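Local coordinates for protein beta-galactosidase (Geobacillus stearothermophilus, PDB 4OIF) that probably hydrolyses terminal non-reducing beta-D-galactose residues of beta-D-galactosides, as a trimeric, zinc-binding enzyme of glycoside hydrolase family 42, at residues 11-15 / 401-405; 14-20 / 43-49; 82-88 / 149-155; 317-323 / 353-359; 346-350 / 397-401. One frame throughout, in Å; residues are numbered along the deposited sequence.

Contact 1 of 5, residues 11-15 / 401-405; sequences QANFI and MSGIV
Neither backbone here is a regular helix or strand. Residues 11-15 form an irregular lead-in to strand 16-21; residues 401-405 follow helix 386-399, with helical phi/psi at 402-404 and hydrogen bonds from Ile-404 N to Met-401 O (3.0 Å) and from Val-405 N to Ser-402 O (3.3 Å). Val-405 then opens out at phi/psi -53/124. The segments approach most closely at Phe-14 and Ser-402, whose CA atoms lie 4.7 Å apart. No hydrogen bond joins them, so the fit is by van der Waals contact. Val-405 points its CB at the other segment; its short branched side chain, at chi1 t, sets CG2 directly against the Phe-14/Ile-15 peptide, 3.5 Å from Phe-14 C and 3.6 Å from Ile-15 CG1. Ile-15 leaves sideways, yet with chi1 m and chi2 near 140° its CD1 lies 3.7 Å from Met-401 CB and 3.3 Å from Met-401 O. Ser-402 is small enough for the chains to close up, its CB 3.3 Å from Asn-13 O. Phe-14 turns its CB away from 401-405, and its ring packs on Asn-46 and Arg-83. Met-401 and Ile-404 also meet Phe-642 of strand 638-645. In this TIM-barrel domain the chain leaving helix 386-399, the last helix of the barrel, passes beside the lead-in to strand 16-21, the first strand.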
# COMPACT_ATOMS: atom_id res chain seq x y z
N GLN A 11 -1.37 21.80 -43.41
CA GLN A 11 -1.44 22.87 -44.40
C GLN A 11 -0.77 24.15 -43.89
O GLN A 11 -0.65 25.13 -44.62
CB GLN A 11 -2.91 23.15 -44.77
CG GLN A 11 -3.11 23.70 -46.16
CD GLN A 11 -2.92 22.63 -47.23
OE1 GLN A 11 -2.93 21.44 -46.95
NE2 GLN A 11 -2.75 23.07 -48.48
N ALA A 12 -0.35 24.15 -42.63
CA ALA A 12 0.23 25.33 -42.02
C ALA A 12 1.71 25.49 -42.36
O ALA A 12 2.49 24.55 -42.22
CB ALA A 12 0.05 25.30 -40.52
N ASN A 13 2.08 26.69 -42.79
CA ASN A 13 3.48 27.02 -43.06
C ASN A 13 4.06 27.77 -41.88
O ASN A 13 4.98 28.58 -42.01
CB ASN A 13 3.60 27.87 -44.34
CG ASN A 13 3.04 29.28 -44.16
OD1 ASN A 13 2.07 29.50 -43.43
ND2 ASN A 13 3.65 30.25 -44.84
N PHE A 14 3.51 27.49 -40.70
CA PHE A 14 3.95 28.12 -39.47
C PHE A 14 3.89 27.13 -38.33
O PHE A 14 3.14 26.16 -38.38
CB PHE A 14 3.09 29.35 -39.16
CG PHE A 14 1.63 29.04 -39.03
CD1 PHE A 14 1.07 28.77 -37.79
CD2 PHE A 14 0.80 29.04 -40.14
CE1 PHE A 14 -0.28 28.49 -37.65
CE2 PHE A 14 -0.54 28.76 -40.03
CZ PHE A 14 -1.09 28.48 -38.78
N ILE A 15 4.68 27.36 -37.29
CA ILE A 15 4.65 26.49 -36.12
C ILE A 15 3.40 26.80 -35.31
O ILE A 15 3.19 27.93 -34.87
CB ILE A 15 5.90 26.66 -35.26
CG1 ILE A 15 7.05 25.84 -35.85
CG2 ILE A 15 5.63 26.19 -33.84
CD1 ILE A 15 8.39 26.52 -35.80
N MET A 401 10.17 31.44 -36.80
CA MET A 401 10.74 30.10 -36.99
C MET A 401 10.05 29.25 -38.07
O MET A 401 10.18 28.03 -38.07
CB MET A 401 10.73 29.35 -35.65
CG MET A 401 11.81 29.84 -34.67
SD MET A 401 11.59 29.31 -32.96
CE MET A 401 11.93 27.55 -33.07
N SER A 402 9.35 29.89 -38.99
CA SER A 402 8.55 29.13 -39.95
C SER A 402 9.37 28.26 -40.90
O SER A 402 8.85 27.34 -41.52
CB SER A 402 7.67 30.08 -40.76
OG SER A 402 8.46 31.05 -41.40
N GLY A 403 10.66 28.55 -41.01
CA GLY A 403 11.54 27.78 -41.88
C GLY A 403 11.85 26.40 -41.33
O GLY A 403 12.25 25.49 -42.06
N ILE A 404 11.67 26.25 -40.03
CA ILE A 404 11.90 24.98 -39.38
C ILE A 404 10.74 24.01 -39.67
O ILE A 404 10.91 22.78 -39.70
CB ILE A 404 12.10 25.19 -37.88
CG1 ILE A 404 13.29 26.14 -37.66
CG2 ILE A 404 12.34 23.87 -37.17
CD1 ILE A 404 13.31 26.80 -36.28
N VAL A 405 9.56 24.58 -39.93
CA VAL A 405 8.38 23.78 -40.21
C VAL A 405 8.61 22.77 -41.34
O VAL A 405 9.03 23.13 -42.44
CB VAL A 405 7.17 24.67 -40.58
CG1 VAL A 405 5.98 23.81 -41.00
CG2 VAL A 405 6.80 25.56 -39.41

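Contact 2 of 5, residues 14-20 / 43-49; sequences FILHGGD and SHTNTFT
Strands 16-20 and 47-49 run parallel, with axes 4.4 Å apart at an angle of 12°, pairing Gly-18 with Thr-47, Gly-19 with Phe-48 and Asp-20 with Thr-49. Phe-14 (chi1 p) presents its ring edge to Asn-46, CE1 being 3.4 Å from OD1. His-17 is the hub. Its N donates to Asn-46 OD1 (2.9 Å), which also accepts from Thr-47 OG1 (2.6 Å); its O receives Asn-46 N (2.7 Å) and Thr-47 N (3.1 Å). With chi1 t, His-17 ND1 donates to His-44 O (2.8 Å), while NE2 bonds Tyr-359 OH; Thr-45 CG2 makes a CH-pi contact 3.8 Å from the ring centroid. His-44, at positive phi, ends the preceding helix in a Schellman motif. Gly-18 (phi/psi 158/-130) must be glycine, since a CB would strike Thr-47 O. Gly-19, also at angles that demand glycine, donates from N to Thr-47 O (3.0 Å) and accepts Thr-49 N at its O (2.9 Å). Asp-20 OD1 accepts a hydrogen bond from a water (2.6 Å), which accepts one from Thr-49 OG1 (2.7 Å). The Asp-20 side chain touches Glu-322, the predicted nucleophile, so this strand end probably borders the active site. This beta-alpha-beta unit, crossing over through helix 30-42, opens the barrel, with strand 356-359 beside 16-21, strand 83-87 beside 47-50, and helix 386-399 packing on Ile-15 and His-17.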
# COMPACT_ATOMS: atom_id res chain seq x y z
N PHE A 14 3.51 27.49 -40.70
CA PHE A 14 3.95 28.12 -39.47
C PHE A 14 3.89 27.13 -38.33
O PHE A 14 3.14 26.16 -38.38
CB PHE A 14 3.09 29.35 -39.16
CG PHE A 14 1.63 29.04 -39.03
CD1 PHE A 14 1.07 28.77 -37.79
CD2 PHE A 14 0.80 29.04 -40.14
CE1 PHE A 14 -0.28 28.49 -37.65
CE2 PHE A 14 -0.54 28.76 -40.03
CZ PHE A 14 -1.09 28.48 -38.78
N ILE A 15 4.68 27.36 -37.29
CA ILE A 15 4.65 26.49 -36.12
C ILE A 15 3.40 26.80 -35.31
O ILE A 15 3.19 27.93 -34.87
CB ILE A 15 5.90 26.66 -35.26
CG1 ILE A 15 7.05 25.84 -35.85
CG2 ILE A 15 5.63 26.19 -33.84
CD1 ILE A 15 8.39 26.52 -35.80
N LEU A 16 2.55 25.78 -35.14
CA LEU A 16 1.30 25.95 -34.42
C LEU A 16 1.60 26.40 -33.00
O LEU A 16 2.49 25.86 -32.37
CB LEU A 16 0.49 24.65 -34.40
CG LEU A 16 0.55 23.80 -35.66
CD1 LEU A 16 -0.34 22.58 -35.49
CD2 LEU A 16 0.15 24.62 -36.89
N HIS A 17 0.86 27.38 -32.51
CA HIS A 17 1.01 27.79 -31.13
C HIS A 17 -0.37 28.04 -30.55
O HIS A 17 -1.14 28.81 -31.09
CB HIS A 17 1.88 29.05 -31.02
CG HIS A 17 2.18 29.45 -29.62
ND1 HIS A 17 2.14 30.77 -29.20
CD2 HIS A 17 2.54 28.73 -28.53
CE1 HIS A 17 2.46 30.83 -27.92
NE2 HIS A 17 2.71 29.61 -27.49
N GLY A 18 -0.69 27.36 -29.46
CA GLY A 18 -2.00 27.54 -28.86
C GLY A 18 -2.33 26.33 -28.03
O GLY A 18 -1.50 25.93 -27.23
N GLY A 19 -3.50 25.74 -28.22
CA GLY A 19 -3.87 24.55 -27.47
C GLY A 19 -5.36 24.30 -27.25
O GLY A 19 -6.22 24.87 -27.93
N ASP A 20 -5.67 23.44 -26.29
CA ASP A 20 -7.06 23.11 -26.01
C ASP A 20 -7.85 24.35 -25.61
O ASP A 20 -7.47 25.09 -24.70
CB ASP A 20 -7.15 22.05 -24.92
CG ASP A 20 -6.74 20.66 -25.40
OD1 ASP A 20 -5.86 20.56 -26.28
OD2 ASP A 20 -7.31 19.67 -24.91
N SER A 43 -1.09 36.91 -26.91
CA SER A 43 -0.20 35.78 -26.58
C SER A 43 0.44 35.17 -27.82
O SER A 43 1.24 34.23 -27.72
CB SER A 43 -0.97 34.71 -25.81
OG SER A 43 -2.10 34.26 -26.53
N HIS A 44 0.09 35.72 -28.98
CA HIS A 44 0.56 35.21 -30.27
C HIS A 44 0.29 33.71 -30.39
O HIS A 44 1.18 32.92 -30.70
CB HIS A 44 2.04 35.51 -30.48
CG HIS A 44 2.42 36.92 -30.15
ND1 HIS A 44 2.50 37.91 -31.10
CD2 HIS A 44 2.73 37.50 -28.97
CE1 HIS A 44 2.85 39.05 -30.51
NE2 HIS A 44 2.99 38.82 -29.22
N THR A 45 -0.95 33.35 -30.11
CA THR A 45 -1.42 32.00 -30.34
C THR A 45 -2.32 31.98 -31.57
O THR A 45 -3.03 32.95 -31.82
CB THR A 45 -2.17 31.47 -29.14
OG1 THR A 45 -3.06 32.50 -28.66
CG2 THR A 45 -1.19 31.10 -28.06
N ASN A 46 -2.29 30.88 -32.32
CA ASN A 46 -2.96 30.82 -33.62
C ASN A 46 -3.77 29.55 -33.85
O ASN A 46 -4.59 29.47 -34.78
CB ASN A 46 -1.91 30.97 -34.73
CG ASN A 46 -0.74 30.01 -34.56
OD1 ASN A 46 -0.92 28.82 -34.36
ND2 ASN A 46 0.47 30.55 -34.63
N THR A 47 -3.54 28.53 -33.03
CA THR A 47 -4.15 27.24 -33.27
C THR A 47 -4.80 26.71 -32.01
O THR A 47 -4.19 26.71 -30.93
CB THR A 47 -3.11 26.23 -33.79
OG1 THR A 47 -2.50 26.78 -34.96
CG2 THR A 47 -3.77 24.90 -34.14
N PHE A 48 -6.06 26.28 -32.13
CA PHE A 48 -6.80 25.85 -30.95
C PHE A 48 -7.57 24.55 -31.18
O PHE A 48 -8.29 24.40 -32.17
CB PHE A 48 -7.73 26.97 -30.48
CG PHE A 48 -7.01 28.27 -30.27
CD1 PHE A 48 -6.34 28.52 -29.09
CD2 PHE A 48 -6.96 29.22 -31.28
CE1 PHE A 48 -5.65 29.70 -28.91
CE2 PHE A 48 -6.27 30.41 -31.10
CZ PHE A 48 -5.62 30.65 -29.92
N THR A 49 -7.39 23.62 -30.25
CA THR A 49 -8.07 22.34 -30.27
C THR A 49 -9.42 22.45 -29.59
O THR A 49 -9.50 22.60 -28.37
CB THR A 49 -7.24 21.28 -29.58
OG1 THR A 49 -5.95 21.22 -30.19
CG2 THR A 49 -7.91 19.93 -29.69
O HOH W 1 -4.19 21.13 -28.16

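Contact 3 of 5, residues 82-88 / 149-155; sequences GRVILAT and ALLMWHV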
# COMPACT_ATOMS: atom_id res chain seq x y z
N GLY A 82 -6.72 32.79 -36.87
CA GLY A 82 -6.37 31.52 -36.25
C GLY A 82 -6.84 30.27 -36.98
O GLY A 82 -7.55 30.35 -37.97
N ARG A 83 -6.43 29.11 -36.48
CA ARG A 83 -6.90 27.84 -37.03
C ARG A 83 -7.51 26.97 -35.94
O ARG A 83 -7.23 27.13 -34.74
CB ARG A 83 -5.78 27.08 -37.75
CG ARG A 83 -4.96 27.88 -38.79
CD ARG A 83 -5.77 28.38 -39.98
NE ARG A 83 -6.18 27.27 -40.83
CZ ARG A 83 -5.47 26.81 -41.86
NH1 ARG A 83 -4.31 27.38 -42.16
NH2 ARG A 83 -5.93 25.79 -42.57
N VAL A 84 -8.36 26.04 -36.36
CA VAL A 84 -8.97 25.10 -35.43
C VAL A 84 -8.52 23.67 -35.70
O VAL A 84 -8.61 23.19 -36.83
CB VAL A 84 -10.50 25.15 -35.49
CG1 VAL A 84 -11.10 24.10 -34.55
CG2 VAL A 84 -11.01 26.56 -35.18
N ILE A 85 -8.00 23.02 -34.66
CA ILE A 85 -7.89 21.56 -34.62
C ILE A 85 -9.20 21.05 -34.02
O ILE A 85 -9.46 21.23 -32.83
CB ILE A 85 -6.70 21.09 -33.76
CG1 ILE A 85 -5.38 21.54 -34.38
CG2 ILE A 85 -6.70 19.56 -33.61
CD1 ILE A 85 -4.18 21.31 -33.48
N LEU A 86 -10.05 20.45 -34.85
CA LEU A 86 -11.35 20.00 -34.38
C LEU A 86 -11.23 18.59 -33.84
O LEU A 86 -10.73 17.69 -34.52
CB LEU A 86 -12.40 20.06 -35.49
CG LEU A 86 -13.84 19.76 -35.07
CD1 LEU A 86 -14.24 20.59 -33.87
CD2 LEU A 86 -14.80 20.00 -36.21
N ALA A 87 -11.68 18.40 -32.61
CA ALA A 87 -11.64 17.09 -32.00
C ALA A 87 -12.99 16.41 -32.10
O ALA A 87 -14.03 17.08 -32.07
CB ALA A 87 -11.22 17.19 -30.54
N THR A 88 -12.98 15.09 -32.21
CA THR A 88 -14.19 14.31 -32.00
C THR A 88 -14.37 14.07 -30.50
O THR A 88 -13.40 13.96 -29.76
CB THR A 88 -14.14 12.99 -32.75
OG1 THR A 88 -13.15 12.14 -32.17
CG2 THR A 88 -13.81 13.25 -34.22
N ALA A 149 -10.90 27.65 -41.39
CA ALA A 149 -10.13 27.52 -40.15
C ALA A 149 -9.78 26.07 -39.80
O ALA A 149 -8.90 25.84 -38.97
CB ALA A 149 -10.88 28.15 -38.99
N LEU A 150 -10.45 25.11 -40.42
CA LEU A 150 -10.21 23.71 -40.06
C LEU A 150 -8.82 23.27 -40.48
O LEU A 150 -8.44 23.42 -41.63
CB LEU A 150 -11.25 22.78 -40.69
CG LEU A 150 -11.05 21.31 -40.29
CD1 LEU A 150 -11.06 21.20 -38.78
CD2 LEU A 150 -12.10 20.39 -40.91
N LEU A 151 -8.06 22.71 -39.54
CA LEU A 151 -6.68 22.33 -39.82
C LEU A 151 -6.43 20.83 -39.78
O LEU A 151 -5.77 20.27 -40.64
CB LEU A 151 -5.73 23.01 -38.84
CG LEU A 151 -4.27 22.82 -39.24
CD1 LEU A 151 -3.97 23.67 -40.47
CD2 LEU A 151 -3.31 23.15 -38.10
N MET A 152 -6.97 20.20 -38.75
CA MET A 152 -6.65 18.81 -38.46
C MET A 152 -7.73 18.21 -37.56
O MET A 152 -8.41 18.93 -36.83
CB MET A 152 -5.26 18.74 -37.81
CG MET A 152 -4.70 17.35 -37.52
SD MET A 152 -2.99 17.46 -36.91
CE MET A 152 -3.16 18.69 -35.62
N TRP A 153 -7.89 16.90 -37.63
CA TRP A 153 -8.78 16.19 -36.74
C TRP A 153 -7.99 15.67 -35.54
O TRP A 153 -6.89 15.12 -35.69
CB TRP A 153 -9.48 15.05 -37.45
CG TRP A 153 -10.50 15.48 -38.46
CD1 TRP A 153 -10.36 15.47 -39.82
CD2 TRP A 153 -11.82 15.96 -38.20
NE1 TRP A 153 -11.51 15.92 -40.41
CE2 TRP A 153 -12.42 16.23 -39.44
CE3 TRP A 153 -12.55 16.19 -37.03
CZ2 TRP A 153 -13.71 16.73 -39.54
CZ3 TRP A 153 -13.83 16.68 -37.13
CH2 TRP A 153 -14.40 16.95 -38.38
N HIS A 154 -8.57 15.85 -34.35
CA HIS A 154 -8.03 15.37 -33.08
C HIS A 154 -8.97 14.26 -32.61
O HIS A 154 -9.95 14.51 -31.93
CB HIS A 154 -7.93 16.56 -32.10
CG HIS A 154 -7.48 16.22 -30.71
ND1 HIS A 154 -8.10 15.27 -29.92
CD2 HIS A 154 -6.54 16.80 -29.92
CE1 HIS A 154 -7.52 15.24 -28.73
NE2 HIS A 154 -6.58 16.17 -28.70
N VAL A 155 -8.71 13.03 -33.02
CA VAL A 155 -9.71 11.99 -32.82
C VAL A 155 -9.70 11.45 -31.40
O VAL A 155 -8.71 10.86 -30.94
CB VAL A 155 -9.53 10.84 -33.81
CG1 VAL A 155 -10.62 9.79 -33.63
CG2 VAL A 155 -9.60 11.39 -35.20
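Five backbone hydrogen bonds hold the parallel strands 83-87 and 150-154, whose axes come within 4.5 Å at 24°: Val-84 N to Ala-149 O (2.7 Å), Leu-151 N to Val-84 O (2.8 Å), Leu-86 N to Met-152 O (3.0 Å), His-154 N to Leu-86 O (2.8 Å) and Thr-88 N to His-154 O (3.1 Å). Val-84 pairs with Leu-150 and Leu-86 with Trp-153, so Ile-85 lies opposite both Leu-151 and Met-152: a beta bulge, Leu-151 (psi near -45°) probably being the extra residue. These are neighbouring strands of the TIM barrel. On the face of Leu-86, its CD2 meets Trp-153 CZ3 (3.6 Å) and its CB meets Leu-150 CD1 (3.7 Å). On that of Ile-85, its CD1 touches Met-152 CE at 3.5 Å; small Ala-87 leaves room for His-154, CB to CB 3.7 Å. Leu-151 CD1 covers one face of the Arg-83 guanidinium. At the C-terminal end Thr-88 OG1 bonds Ser-156 N and Glu-239, and His-154 lies beside Asn-157, predicted to bind substrate.

Contact 4 of 5, residues 317-323 / 353-359; sequences PFLLMEC and GSDSILY
In this TIM barrel, strands 319-322 and 356-359 lie nearly parallel, 8° apart with axes 4.7 Å from each other, and side-chain hydroxyls supply part of the bonding between them. At the entry, Phe-318 N donates to Gly-353 O (3.3 Å) and Asp-355 N to Phe-318 O (2.9 Å). Gly-353, the C-prime residue of the Schellman motif ending helix 341-351, has phi near 128°, where a CB would jam against the preceding carbonyl O and sit tight on the Phe-318 ring; glycine leaves that hollow. The ring, at chi1 p, takes Ser-354 CB over its face, 3.8 Å from the centroid, a CH-pi contact. Further on, Leu-320 (chi1 t) and Leu-358 (chi1 m) both point CB at the opposite segment: Leu-320 CD2 lies 4.2 Å from Ile-357 CD1, and Leu-358 CB 3.1 Å from Met-321 O. At the far end Cys-323 SG fits beside the edge of the Tyr-359 ring, 5.0 Å from its centroid. Serines, small and polar, occupy the gap between: Ser-354 OG accepts Leu-320 N (3.1 Å) and donates to Ser-356 O (2.6 Å), while Ser-356 OG donates to Leu-320 O (2.8 Å). Glu-322, the predicted nucleophile, turns its CB away from 353-359 and hydrogen-bonds Tyr-286 and a glycerol, probably from the crystallisation liquor; its side chain lies about 4 Å from that of Glu-158, the predicted proton donor, consistent with a catalytic pair.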
# COMPACT_ATOMS: atom_id res chain seq x y z
N PRO A 317 8.07 15.24 -39.06
CA PRO A 317 7.83 16.05 -37.85
C PRO A 317 6.61 15.57 -37.05
O PRO A 317 5.66 15.05 -37.64
CB PRO A 317 7.60 17.45 -38.41
CG PRO A 317 8.25 17.45 -39.74
CD PRO A 317 8.10 16.07 -40.28
N PHE A 318 6.64 15.73 -35.73
CA PHE A 318 5.49 15.40 -34.90
C PHE A 318 4.86 16.67 -34.36
O PHE A 318 5.38 17.76 -34.52
CB PHE A 318 5.89 14.45 -33.76
CG PHE A 318 6.71 15.10 -32.68
CD1 PHE A 318 8.10 15.12 -32.75
CD2 PHE A 318 6.09 15.68 -31.56
CE1 PHE A 318 8.86 15.72 -31.76
CE2 PHE A 318 6.84 16.28 -30.56
CZ PHE A 318 8.24 16.30 -30.66
N LEU A 319 3.72 16.54 -33.70
CA LEU A 319 3.07 17.70 -33.14
C LEU A 319 2.91 17.55 -31.63
O LEU A 319 2.27 16.63 -31.14
CB LEU A 319 1.71 17.94 -33.82
CG LEU A 319 1.78 18.31 -35.32
CD1 LEU A 319 0.43 18.16 -36.02
CD2 LEU A 319 2.33 19.72 -35.54
N LEU A 320 3.54 18.45 -30.88
CA LEU A 320 3.26 18.53 -29.46
C LEU A 320 1.82 19.01 -29.33
O LEU A 320 1.51 20.14 -29.71
CB LEU A 320 4.22 19.48 -28.76
CG LEU A 320 3.97 19.60 -27.25
CD1 LEU A 320 4.16 18.24 -26.60
CD2 LEU A 320 4.90 20.64 -26.63
N MET A 321 0.95 18.13 -28.84
CA MET A 321 -0.47 18.46 -28.71
C MET A 321 -0.76 19.11 -27.35
O MET A 321 -1.59 20.02 -27.24
CB MET A 321 -1.34 17.22 -28.90
CG MET A 321 -2.85 17.50 -28.94
SD MET A 321 -3.38 18.43 -30.39
CE MET A 321 -2.83 17.33 -31.69
N GLU A 322 -0.06 18.64 -26.33
CA GLU A 322 -0.24 19.20 -25.00
C GLU A 322 1.08 19.35 -24.25
O GLU A 322 1.98 18.51 -24.36
CB GLU A 322 -1.19 18.34 -24.18
CG GLU A 322 -2.61 18.22 -24.72
CD GLU A 322 -3.42 17.16 -23.99
OE1 GLU A 322 -2.87 16.59 -23.02
OE2 GLU A 322 -4.58 16.89 -24.38
N CYS A 323 1.18 20.45 -23.51
CA CYS A 323 2.13 20.61 -22.40
C CYS A 323 1.54 21.71 -21.53
O CYS A 323 0.57 22.36 -21.93
CB CYS A 323 3.54 20.95 -22.89
SG CYS A 323 3.74 22.56 -23.69
N GLY A 353 11.94 17.83 -33.15
CA GLY A 353 11.10 17.54 -34.30
C GLY A 353 9.66 18.06 -34.34
O GLY A 353 9.00 17.95 -35.36
N SER A 354 9.18 18.65 -33.25
CA SER A 354 7.80 19.15 -33.24
C SER A 354 7.59 20.37 -34.14
O SER A 354 8.42 21.29 -34.15
CB SER A 354 7.38 19.50 -31.81
OG SER A 354 6.05 19.98 -31.78
N ASP A 355 6.49 20.38 -34.88
CA ASP A 355 6.07 21.57 -35.63
C ASP A 355 4.95 22.32 -34.91
O ASP A 355 4.20 23.07 -35.53
CB ASP A 355 5.63 21.20 -37.05
CG ASP A 355 6.81 20.95 -37.98
OD1 ASP A 355 7.94 21.37 -37.64
OD2 ASP A 355 6.61 20.35 -39.05
N SER A 356 4.85 22.12 -33.60
CA SER A 356 3.87 22.86 -32.81
C SER A 356 4.28 22.99 -31.35
O SER A 356 5.03 22.17 -30.83
CB SER A 356 2.50 22.17 -32.88
OG SER A 356 2.54 20.91 -32.25
N ILE A 357 3.78 24.05 -30.71
CA ILE A 357 3.74 24.17 -29.27
C ILE A 357 2.27 24.39 -28.86
O ILE A 357 1.68 25.47 -29.05
CB ILE A 357 4.64 25.31 -28.74
CG1 ILE A 357 6.10 25.08 -29.13
CG2 ILE A 357 4.51 25.42 -27.23
CD1 ILE A 357 6.75 23.84 -28.52
N LEU A 358 1.68 23.33 -28.31
CA LEU A 358 0.29 23.35 -27.92
C LEU A 358 0.15 22.97 -26.45
O LEU A 358 0.84 22.08 -25.93
CB LEU A 358 -0.53 22.42 -28.82
CG LEU A 358 -0.50 22.78 -30.32
CD1 LEU A 358 -1.05 21.65 -31.21
CD2 LEU A 358 -1.24 24.09 -30.57
N TYR A 359 -0.76 23.67 -25.78
CA TYR A 359 -0.96 23.57 -24.35
C TYR A 359 -2.26 22.88 -23.99
O TYR A 359 -3.24 22.85 -24.76
CB TYR A 359 -0.99 24.96 -23.71
CG TYR A 359 0.12 25.89 -24.14
CD1 TYR A 359 1.46 25.55 -23.92
CD2 TYR A 359 -0.16 27.12 -24.74
CE1 TYR A 359 2.48 26.41 -24.31
CE2 TYR A 359 0.85 27.98 -25.12
CZ TYR A 359 2.16 27.62 -24.90
OH TYR A 359 3.17 28.48 -25.29

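Contact 5 of 5, residues 346-350 / 397-401; sequences SMQMI and ALKKM
Two outer helices of a TIM barrel meet here. Residues 346-350 belong to helix 341-351, and residues 397-401 carry the last turn of helix 386-399 and its exit, with Lys-400 N to Ala-397 O (3.1 Å) and Met-401 N to Leu-398 O (2.9 Å) hydrogen-bonded. The backbones stay well apart, the nearest CA atoms being Met-347 and Leu-398 at 8.9 Å, so long apolar side chains must span the gap; no hydrogen bond crosses it. Ala-397 points its CB toward the other helix, and its small size accommodates the tip of Met-347, whose CE lies 4.0 Å from Ala-397 CB. Leu-398 leaves sideways but, with chi1 m and chi2 t, reaches across: its CD2 is 4.1 Å from Met-347 CE and 4.2 Å from Ile-350 CG1. Lys-399 and Lys-400, on the exposed side, turn elsewhere, Lys-399 to His-44 and Lys-400 to Phe-663 O. Met-401, beyond the helix at phi/psi -121/21, aims back into the gap with chi1 m, chi2 t and chi3 p. Flexible, unbranched methionines suit such an interface, since they adapt to the space left by the branched Leu-398 and Ile-350. Strand 356-359 lies beneath through Ile-357, and Phe-642 of strand 638-645 adds a further wall. The Met-401 methyl ends between its partners, CE being 4.0 Å from Met-347 SD and 3.7 Å from Ile-350 CG2.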
# COMPACT_ATOMS: atom_id res chain seq x y z
N SER A 346 9.88 24.53 -24.60
CA SER A 346 9.23 24.64 -25.90
C SER A 346 10.25 24.55 -27.03
O SER A 346 10.04 23.84 -28.05
CB SER A 346 8.45 25.94 -25.98
OG SER A 346 7.58 26.06 -24.88
N MET A 347 11.37 25.25 -26.85
CA MET A 347 12.43 25.19 -27.85
C MET A 347 12.96 23.76 -27.98
O MET A 347 13.26 23.31 -29.09
CB MET A 347 13.56 26.15 -27.51
CG MET A 347 13.12 27.61 -27.55
SD MET A 347 12.56 28.11 -29.19
CE MET A 347 10.93 28.73 -28.80
N GLN A 348 13.07 23.05 -26.85
CA GLN A 348 13.54 21.67 -26.90
C GLN A 348 12.58 20.81 -27.71
O GLN A 348 13.00 19.93 -28.48
CB GLN A 348 13.69 21.07 -25.50
CG GLN A 348 14.28 19.67 -25.56
CD GLN A 348 14.20 18.91 -24.25
OE1 GLN A 348 13.33 19.17 -23.41
NE2 GLN A 348 15.11 17.96 -24.07
N MET A 349 11.29 21.09 -27.55
CA MET A 349 10.29 20.36 -28.31
C MET A 349 10.47 20.59 -29.80
O MET A 349 10.45 19.63 -30.58
CB MET A 349 8.89 20.77 -27.87
CG MET A 349 8.46 20.10 -26.58
SD MET A 349 8.26 18.32 -26.80
CE MET A 349 8.06 17.80 -25.10
N ILE A 350 10.66 21.85 -30.20
CA ILE A 350 10.89 22.12 -31.62
C ILE A 350 12.19 21.47 -32.12
O ILE A 350 12.29 21.00 -33.26
CB ILE A 350 10.93 23.64 -31.91
CG1 ILE A 350 9.63 24.30 -31.41
CG2 ILE A 350 11.15 23.95 -33.41
CD1 ILE A 350 8.39 23.75 -32.06
N ALA A 397 8.71 34.12 -30.53
CA ALA A 397 9.85 33.38 -31.01
C ALA A 397 9.45 32.47 -32.17
O ALA A 397 10.15 32.38 -33.18
CB ALA A 397 10.49 32.59 -29.89
N LEU A 398 8.30 31.81 -32.03
CA LEU A 398 7.84 30.85 -33.03
C LEU A 398 7.49 31.53 -34.34
O LEU A 398 7.66 30.95 -35.41
CB LEU A 398 6.62 30.07 -32.52
CG LEU A 398 6.78 29.15 -31.30
CD1 LEU A 398 5.43 28.51 -30.97
CD2 LEU A 398 7.87 28.08 -31.51
N LYS A 399 6.98 32.75 -34.27
CA LYS A 399 6.68 33.46 -35.50
C LYS A 399 7.92 33.66 -36.38
O LYS A 399 7.81 33.75 -37.60
CB LYS A 399 6.01 34.80 -35.19
CG LYS A 399 4.60 34.61 -34.67
CD LYS A 399 3.88 35.91 -34.33
CE LYS A 399 2.40 35.63 -34.10
NZ LYS A 399 1.62 36.81 -33.62
N LYS A 400 9.10 33.70 -35.77
CA LYS A 400 10.33 33.86 -36.53
C LYS A 400 10.92 32.52 -36.96
O LYS A 400 12.05 32.48 -37.45
CB LYS A 400 11.40 34.62 -35.73
CG LYS A 400 10.94 35.94 -35.13
CD LYS A 400 12.05 36.55 -34.29
CE LYS A 400 11.58 37.80 -33.54
NZ LYS A 400 12.67 38.39 -32.70
N MET A 401 10.17 31.44 -36.80
CA MET A 401 10.74 30.10 -36.99
C MET A 401 10.05 29.25 -38.07
O MET A 401 10.18 28.03 -38.07
CB MET A 401 10.73 29.35 -35.65
CG MET A 401 11.81 29.84 -34.67
SD MET A 401 11.59 29.31 -32.96
CE MET A 401 11.93 27.55 -33.07

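From the N terminus, the lead-in at 11-15 opens contact 1, whose loop closes only at 401-405 and holds contacts 3 and 4. Contact 2 starts on the same stretch, sharing Phe-14 and Ile-15, and closes soon after at 43-49; contact 3 then closes a longer loop between 82-88 and 149-155. Strands 47-50 and 83-87 adjoin, joining contacts 2 and 3 within one sheet. Contact 4 opens at 317-323, but contact 5 begins at 346-350 before contact 4 closes, so the two cross. Strand 356-359 pairs with 16-21, bringing contact 4 against contact 2 and closing the barrel, while contacts 1 and 5 share Met-401 where its last helix ends.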